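Local coordinates for protein transaminase (Bacillus megaterium, PDB 5G0A) that probably catalyses the PLP-dependent transfer of amino groups between amines or amino acids and carbonyl acceptors, as an S-selective omega-transaminase, at residues Gly288-Leu300 against Pro306-Ala318. Numbering follows the deposited sequence.
Sequences GVQPDIITMGKGL and PAGAVLVSKEIAA. Unlike the reference sequence in segment 306-318: Ala318 (reference Glu). With PLP (pyridoxal-5'-phosphate), chain K.
Ile293-Met296 and Gly308-Ser313 run antiparallel as neighbouring strands, axes 4.7 Å apart at 170°, with Ile294 facing Leu311 and Met296 facing Ala309 in hydrogen-bonded pairs. The bonds differ in approach: Leu311 N reaches Ile294 O almost straight (169° at the hydrogen), whereas Ala309 N approaches Met296 O from well above its carbonyl plane. At the end of the second strand, Ser313 N donates a hydrogen bond to the carbonyl O of Asp292, the residue just ahead of the first strand (2.9 Å).

On one face, Ile293 sits among Val310, Val312 and Ile316. Its CG2, anti to the backbone N, is pressed to 3.5 Å from CG2 of Val310, tight for two methyls, while CG1, anti to the carbonyl carbon, meets CD1 of Ile316 at 3.7 Å, the two side chains crossing at about a right angle. Cutting Ile293 back to an alanine would probably cost Val310 CG2 and Ile316 CD1 this neighbour and open a gap between strand and helix. Helix 121-136 packs over Thr295, Val310 and Ile316 here, while Val312 meets Met22 of the second subunit.

On the reverse face Met296 bends at chi3 (-81°), bringing CE over the CB atoms of Ala309 (3.7 Å) and Leu311. Further along, Leu300 CD2 lies on the Gly308 backbone, 3.5 Å from its C, and also touches the methyls of Ala307 and Ala309.

At the far end Ser313 is the N-cap of the following helix, its OG accepting from Ile316 N. One water links that OG to Asp292 OD1 and Glu315 OE2, bridging two carboxylates that would otherwise probably repel; Asp292 OD2 is held by Arg256 and Trp266 N.

This beta hairpin belongs to the seven-stranded mixed sheet of the fold-type I PLP-dependent aminotransferases: just past the first strand, Lys298 NZ is covalently bonded to C4A of the cofactor.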
loop_
_atom_site.group_PDB
_atom_site.type_symbol
_atom_site.label_atom_id
_atom_site.label_comp_id
_atom_site.label_asym_id
_atom_site.label_seq_id
_atom_site.Cartn_x
_atom_site.Cartn_y
_atom_site.Cartn_z
ATOM N N GLY B 288 1.654 23.899 -28.230
ATOM C CA GLY B 288 2.783 24.843 -28.113
ATOM C C GLY B 288 3.714 24.602 -26.933
ATOM O O GLY B 288 4.398 25.524 -26.470
ATOM N N VAL B 289 3.745 23.354 -26.445
ATOM C CA VAL B 289 4.529 23.003 -25.271
ATOM C C VAL B 289 5.354 21.744 -25.502
ATOM O O VAL B 289 5.247 21.089 -26.541
ATOM C CB VAL B 289 3.657 22.832 -23.996
ATOM C CG1 VAL B 289 3.135 24.177 -23.515
ATOM C CG2 VAL B 289 2.504 21.847 -24.226
ATOM N N GLN B 290 6.215 21.438 -24.543
ATOM C CA GLN B 290 7.077 20.273 -24.642
ATOM C C GLN B 290 7.023 19.573 -23.283
ATOM O O GLN B 290 7.138 20.230 -22.235
ATOM C CB GLN B 290 8.507 20.674 -25.024
ATOM C CG GLN B 290 8.604 21.138 -26.491
ATOM C CD GLN B 290 9.991 21.584 -26.941
ATOM O OE1 GLN B 290 11.012 21.109 -26.457
ATOM N NE2 GLN B 290 10.020 22.506 -27.912
ATOM N N PRO B 291 6.821 18.251 -23.291
ATOM C CA PRO B 291 6.782 17.482 -22.049
ATOM C C PRO B 291 8.178 17.087 -21.568
ATOM O O PRO B 291 9.185 17.391 -22.230
ATOM C CB PRO B 291 5.994 16.220 -22.464
ATOM C CG PRO B 291 6.442 16.009 -23.900
ATOM C CD PRO B 291 6.578 17.399 -24.483
ATOM N N ASP B 292 8.239 16.402 -20.414
ATOM C CA ASP B 292 9.495 15.863 -19.904
ATOM C C ASP B 292 9.716 14.425 -20.369
ATOM O O ASP B 292 10.848 13.968 -20.518
ATOM C CB ASP B 292 9.481 15.897 -18.366
ATOM C CG ASP B 292 9.421 17.322 -17.827
ATOM O OD1 ASP B 292 10.459 18.017 -17.908
ATOM O OD2 ASP B 292 8.357 17.737 -17.351
ATOM N N ILE B 293 8.606 13.721 -20.552
ATOM C CA ILE B 293 8.625 12.304 -20.961
ATOM C C ILE B 293 7.389 12.061 -21.808
ATOM O O ILE B 293 6.304 12.590 -21.496
ATOM C CB ILE B 293 8.527 11.340 -19.723
ATOM C CG1 ILE B 293 9.714 11.518 -18.779
ATOM C CG2 ILE B 293 8.414 9.885 -20.167
ATOM C CD1 ILE B 293 9.562 10.798 -17.434
ATOM N N ILE B 294 7.536 11.289 -22.894
ATOM C CA ILE B 294 6.357 10.704 -23.561
ATOM C C ILE B 294 6.436 9.183 -23.645
ATOM O O ILE B 294 7.524 8.604 -23.645
ATOM C CB ILE B 294 6.039 11.272 -24.978
ATOM C CG1 ILE B 294 7.101 10.847 -26.020
ATOM C CG2 ILE B 294 5.754 12.796 -24.882
ATOM C CD1 ILE B 294 6.735 11.300 -27.443
ATOM N N THR B 295 5.257 8.576 -23.716
ATOM C CA THR B 295 5.122 7.134 -23.912
ATOM C C THR B 295 4.488 6.875 -25.268
ATOM O O THR B 295 3.619 7.636 -25.708
ATOM C CB THR B 295 4.286 6.491 -22.788
ATOM O OG1 THR B 295 3.057 7.201 -22.640
ATOM C CG2 THR B 295 5.049 6.533 -21.470
ATOM N N MET B 296 4.920 5.789 -25.906
ATOM C CA MET B 296 4.525 5.466 -27.296
ATOM C C MET B 296 4.220 3.987 -27.436
ATOM O O MET B 296 4.742 3.157 -26.701
ATOM C CB MET B 296 5.652 5.832 -28.276
ATOM C CG MET B 296 5.949 7.331 -28.348
ATOM S SD MET B 296 7.533 7.673 -29.122
ATOM C CE MET B 296 8.638 7.390 -27.739
ATOM N N GLY B 297 3.385 3.688 -28.417
ATOM C CA GLY B 297 2.941 2.323 -28.759
ATOM C C GLY B 297 2.093 2.504 -30.025
ATOM O O GLY B 297 2.236 3.512 -30.727
ATOM N N LYS B 298 1.248 1.523 -30.329
ATOM C CA LYS B 298 0.214 1.636 -31.411
ATOM C C LYS B 298 0.790 2.126 -32.732
ATOM O O LYS B 298 1.415 1.334 -33.462
ATOM C CB LYS B 298 -0.978 2.469 -30.904
ATOM C CG LYS B 298 -1.699 1.771 -29.750
ATOM C CD LYS B 298 -2.965 2.493 -29.283
ATOM C CE LYS B 298 -3.857 1.613 -28.371
ATOM N NZ LYS B 298 -3.976 2.212 -27.033
ATOM N N GLY B 299 0.652 3.427 -33.027
ATOM C CA GLY B 299 1.210 4.007 -34.271
ATOM C C GLY B 299 2.725 4.017 -34.414
ATOM O O GLY B 299 3.242 4.247 -35.513
ATOM N N LEU B 300 3.443 3.769 -33.307
ATOM C CA LEU B 300 4.892 3.580 -33.338
ATOM C C LEU B 300 5.359 2.551 -34.382
ATOM O O LEU B 300 6.361 2.772 -35.089
ATOM C CB LEU B 300 5.403 3.175 -31.938
ATOM C CG LEU B 300 6.898 2.842 -31.823
ATOM C CD1 LEU B 300 7.797 4.041 -32.142
ATOM C CD2 LEU B 300 7.257 2.221 -30.457
ATOM N N PRO B 306 4.687 -6.005 -32.359
ATOM C CA PRO B 306 4.613 -5.352 -31.021
ATOM C C PRO B 306 5.842 -4.488 -30.711
ATOM O O PRO B 306 6.982 -4.978 -30.773
ATOM C CB PRO B 306 4.509 -6.528 -30.046
ATOM C CG PRO B 306 4.003 -7.685 -30.874
ATOM C CD PRO B 306 4.601 -7.482 -32.256
ATOM N N ALA B 307 5.602 -3.190 -30.466
ATOM C CA ALA B 307 6.625 -2.276 -30.017
ATOM C C ALA B 307 5.995 -1.167 -29.174
ATOM O O ALA B 307 4.856 -0.746 -29.424
ATOM C CB ALA B 307 7.329 -1.635 -31.209
ATOM N N GLY B 308 6.766 -0.708 -28.179
ATOM C CA GLY B 308 6.408 0.472 -27.404
ATOM C C GLY B 308 7.702 1.217 -27.135
ATOM O O GLY B 308 8.798 0.713 -27.423
ATOM N N ALA B 309 7.603 2.437 -26.609
ATOM C CA ALA B 309 8.822 3.164 -26.302
ATOM C C ALA B 309 8.541 4.262 -25.313
ATOM O O ALA B 309 7.434 4.812 -25.283
ATOM C CB ALA B 309 9.408 3.804 -27.562
ATOM N N VAL B 310 9.598 4.644 -24.608
ATOM C CA VAL B 310 9.541 5.867 -23.811
ATOM C C VAL B 310 10.656 6.793 -24.276
ATOM O O VAL B 310 11.765 6.343 -24.567
ATOM C CB VAL B 310 9.605 5.535 -22.281
ATOM C CG1 VAL B 310 10.896 4.799 -21.936
ATOM C CG2 VAL B 310 9.494 6.824 -21.466
ATOM N N LEU B 311 10.351 8.087 -24.371
ATOM C CA LEU B 311 11.342 9.094 -24.744
ATOM C C LEU B 311 11.409 10.086 -23.581
ATOM O O LEU B 311 10.382 10.610 -23.160
ATOM C CB LEU B 311 10.914 9.822 -26.013
ATOM C CG LEU B 311 11.727 11.085 -26.399
ATOM C CD1 LEU B 311 13.180 10.721 -26.693
ATOM C CD2 LEU B 311 11.043 11.768 -27.593
ATOM N N VAL B 312 12.610 10.270 -23.060
ATOM C CA VAL B 312 12.818 11.152 -21.915
ATOM C C VAL B 312 13.665 12.347 -22.345
ATOM O O VAL B 312 14.432 12.261 -23.317
ATOM C CB VAL B 312 13.532 10.444 -20.732
ATOM C CG1 VAL B 312 12.787 9.163 -20.314
ATOM C CG2 VAL B 312 15.004 10.126 -21.047
ATOM N N SER B 313 13.518 13.443 -21.605
ATOM C CA SER B 313 14.259 14.704 -21.875
ATOM C C SER B 313 15.771 14.550 -21.756
ATOM O O SER B 313 16.272 13.607 -21.146
ATOM C CB SER B 313 13.770 15.805 -20.920
ATOM O OG SER B 313 14.158 15.493 -19.589
ATOM N N LYS B 314 16.509 15.511 -22.306
ATOM C CA LYS B 314 17.950 15.520 -22.172
ATOM C C LYS B 314 18.381 15.507 -20.703
ATOM O O LYS B 314 19.340 14.832 -20.346
ATOM C CB LYS B 314 18.524 16.759 -22.870
ATOM C CG LYS B 314 18.340 16.709 -24.373
ATOM C CD LYS B 314 19.054 17.867 -25.063
ATOM C CE LYS B 314 19.149 17.615 -26.557
ATOM N NZ LYS B 314 17.864 17.812 -27.262
ATOM N N GLU B 315 17.677 16.251 -19.855
ATOM C CA GLU B 315 18.081 16.310 -18.446
ATOM C C GLU B 315 17.831 14.966 -17.741
ATOM O O GLU B 315 18.655 14.530 -16.959
ATOM C CB GLU B 315 17.477 17.510 -17.691
ATOM C CG GLU B 315 16.026 17.399 -17.314
ATOM C CD GLU B 315 15.546 18.489 -16.352
ATOM O OE1 GLU B 315 16.344 19.355 -15.882
ATOM O OE2 GLU B 315 14.340 18.471 -16.075
ATOM N N ILE B 316 16.710 14.327 -18.051
ATOM C CA ILE B 316 16.427 12.992 -17.484
ATOM C C ILE B 316 17.436 11.952 -17.973
ATOM O O ILE B 316 18.000 11.184 -17.180
ATOM C CB ILE B 316 14.950 12.576 -17.715
ATOM C CG1 ILE B 316 14.017 13.522 -16.934
ATOM C CG2 ILE B 316 14.746 11.111 -17.307
ATOM C CD1 ILE B 316 12.537 13.343 -17.287
ATOM N N ALA B 317 17.696 11.948 -19.282
ATOM C CA ALA B 317 18.718 11.069 -19.857
ATOM C C ALA B 317 20.097 11.250 -19.228
ATOM O O ALA B 317 20.789 10.283 -18.954
ATOM C CB ALA B 317 18.793 11.252 -21.366
ATOM N N ALA B 318 20.494 12.499 -18.982
ATOM C CA ALA B 318 21.816 12.755 -18.409
ATOM C C ALA B 318 21.922 12.163 -16.993
ATOM O O ALA B 318 22.951 11.618 -16.619
ATOM C CB ALA B 318 22.108 14.260 -18.399
HETATM N N1 PLP K . -1.941 4.494 -23.036
HETATM C C2 PLP K . -2.923 4.918 -23.867
HETATM C C2A PLP K . -3.303 6.382 -23.898
HETATM C C3 PLP K . -3.565 3.963 -24.800
HETATM O O3 PLP K . -4.510 4.342 -25.671
HETATM C C4 PLP K . -3.145 2.553 -24.765
HETATM C C4A PLP K . -3.753 1.545 -25.740
HETATM C C5 PLP K . -2.094 2.222 -23.772
HETATM C C6 PLP K . -1.570 3.205 -22.947
HETATM C C5A PLP K . -1.603 0.795 -23.570
HETATM O O4P PLP K . -1.012 0.228 -24.720
HETATM P P PLP K . -0.999 -1.387 -24.830
HETATM O O1P PLP K . -0.132 -1.558 -26.048
HETATM O O2P PLP K . -0.419 -1.980 -23.558
HETATM O O3P PLP K . -2.434 -1.789 -25.046
HETATM O O HOH W 1 13.011 16.966 -17.832
HETATM O O HOH W 2 3.757 -0.126 -31.797
#